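Side-chain contact in host Factor for Q beta (PDB 1KQ1), which binds RNA as a ring-shaped hexamer of the Sm-like family and acts as a pleiotropic regulator of bacterial translation: residues H53-K57 against H58-T62. Residues are numbered along the deposited sequence; the frame is centred on the assembly and turned at random.
Sequences HLIYK and HAIST
The imidazole of His58 lies against the start of the Tyr56 side chain, not squarely on its phenol ring. Tyr56 CB sits 3.5 Å from the centroid of the imidazole and 13° off its normal, which identifies a CH-pi contact over one face. The two rings run side by side and nearly parallel, with planes at 13°, but the 4.7 Å between centroids reflects a slide that leaves little overlap; His58 CE1 reaches Tyr56 CG at 3.4 Å. His58 holds CG between its backbone N and carbonyl carbon (chi1 63°), a torsion that folds the imidazole back beside Tyr56. Across the turn, Ile55 CG2 meets Ile60 CG1 at 3.6 Å, the two side chains crossing at about a right angle. Two successive backbone hydrogen bonds, each from an N-H to the carbonyl three residues earlier, shape the bend: Ala59 N to Tyr56 O at 2.9 Å and Ile60 N to Lys57 O at 3.0 Å. A polar atom of each ring side chain is held across a subunit boundary: His58 NE2 hydrogen-bonds to Ile60 O of a neighbouring subunit, Tyr56 OH to Gln8 OE1 and Tyr63 OH of that same subunit. Lys57 NZ instead hydrogen-bonds to Gln8 OE1 of its own chain. The arrangement is the short 3-10 turn joining strands 51-56 and 60-65, the last two strands of the strongly bent Sm fold, whose outer strands pair between subunits to close the Hfq hexamer.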
# COMPACT_ATOMS: atom_id res chain seq x y z
N HIS C 53 -11.94 10.69 14.99
CA HIS C 53 -10.97 10.25 14.00
C HIS C 53 -11.48 10.41 12.59
O HIS C 53 -12.63 10.06 12.27
CB HIS C 53 -10.65 8.78 14.16
CG HIS C 53 -10.31 8.35 15.55
ND1 HIS C 53 -9.05 8.50 16.08
CD2 HIS C 53 -11.03 7.67 16.48
CE1 HIS C 53 -9.00 7.94 17.27
NE2 HIS C 53 -10.19 7.43 17.54
N LEU C 54 -10.63 10.90 11.71
CA LEU C 54 -10.99 10.99 10.29
C LEU C 54 -10.02 9.95 9.67
O LEU C 54 -8.80 10.18 9.64
CB LEU C 54 -10.69 12.37 9.72
CG LEU C 54 -11.04 12.51 8.25
CD1 LEU C 54 -12.57 12.27 8.09
CD2 LEU C 54 -10.62 13.89 7.76
N ILE C 55 -10.58 8.85 9.17
CA ILE C 55 -9.80 7.70 8.68
C ILE C 55 -9.85 7.57 7.19
O ILE C 55 -10.92 7.70 6.57
CB ILE C 55 -10.38 6.41 9.30
CG1 ILE C 55 -10.35 6.47 10.84
CG2 ILE C 55 -9.61 5.22 8.82
CD1 ILE C 55 -11.23 5.32 11.49
N TYR C 56 -8.69 7.35 6.58
CA TYR C 56 -8.72 7.11 5.15
C TYR C 56 -9.09 5.66 4.84
O TYR C 56 -8.52 4.71 5.41
CB TYR C 56 -7.36 7.41 4.46
CG TYR C 56 -7.08 8.86 4.25
CD1 TYR C 56 -7.82 9.62 3.35
CD2 TYR C 56 -6.06 9.48 4.96
CE1 TYR C 56 -7.56 10.98 3.20
CE2 TYR C 56 -5.78 10.85 4.79
CZ TYR C 56 -6.55 11.57 3.91
OH TYR C 56 -6.33 12.93 3.78
N LYS C 57 -10.07 5.48 3.93
CA LYS C 57 -10.42 4.12 3.58
C LYS C 57 -9.22 3.34 3.04
O LYS C 57 -9.14 2.11 3.18
CB LYS C 57 -11.55 4.09 2.52
CG LYS C 57 -12.96 4.25 3.07
CD LYS C 57 -13.97 4.05 1.92
CE LYS C 57 -15.43 4.03 2.40
NZ LYS C 57 -16.44 3.89 1.25
N HIS C 58 -8.26 4.03 2.41
CA HIS C 58 -7.11 3.31 1.89
C HIS C 58 -6.30 2.64 2.99
O HIS C 58 -5.53 1.71 2.70
CB HIS C 58 -6.21 4.21 1.00
CG HIS C 58 -5.56 5.37 1.71
ND1 HIS C 58 -5.65 6.66 1.22
CD2 HIS C 58 -4.75 5.44 2.80
CE1 HIS C 58 -4.94 7.47 1.98
NE2 HIS C 58 -4.38 6.76 2.95
N ALA C 59 -6.48 3.09 4.24
CA ALA C 59 -5.76 2.49 5.35
C ALA C 59 -6.56 1.44 6.11
O ALA C 59 -6.05 0.84 7.07
CB ALA C 59 -5.28 3.58 6.32
N ILE C 60 -7.84 1.27 5.74
CA ILE C 60 -8.66 0.29 6.44
C ILE C 60 -8.56 -1.09 5.86
O ILE C 60 -8.51 -1.28 4.63
CB ILE C 60 -10.14 0.74 6.42
CG1 ILE C 60 -10.28 2.08 7.15
CG2 ILE C 60 -11.04 -0.38 7.05
CD1 ILE C 60 -11.69 2.68 6.98
N SER C 61 -8.45 -2.08 6.77
CA SER C 61 -8.45 -3.48 6.36
C SER C 61 -9.84 -4.09 6.53
O SER C 61 -10.40 -4.68 5.57
CB SER C 61 -7.48 -4.25 7.24
OG SER C 61 -7.65 -5.61 6.94
N THR C 62 -10.40 -3.92 7.72
CA THR C 62 -11.67 -4.59 8.03
C THR C 62 -12.55 -3.83 8.97
O THR C 62 -12.06 -3.09 9.80
CB THR C 62 -11.32 -5.92 8.80
OG1 THR C 62 -10.38 -6.68 8.05
CG2 THR C 62 -12.56 -6.81 9.06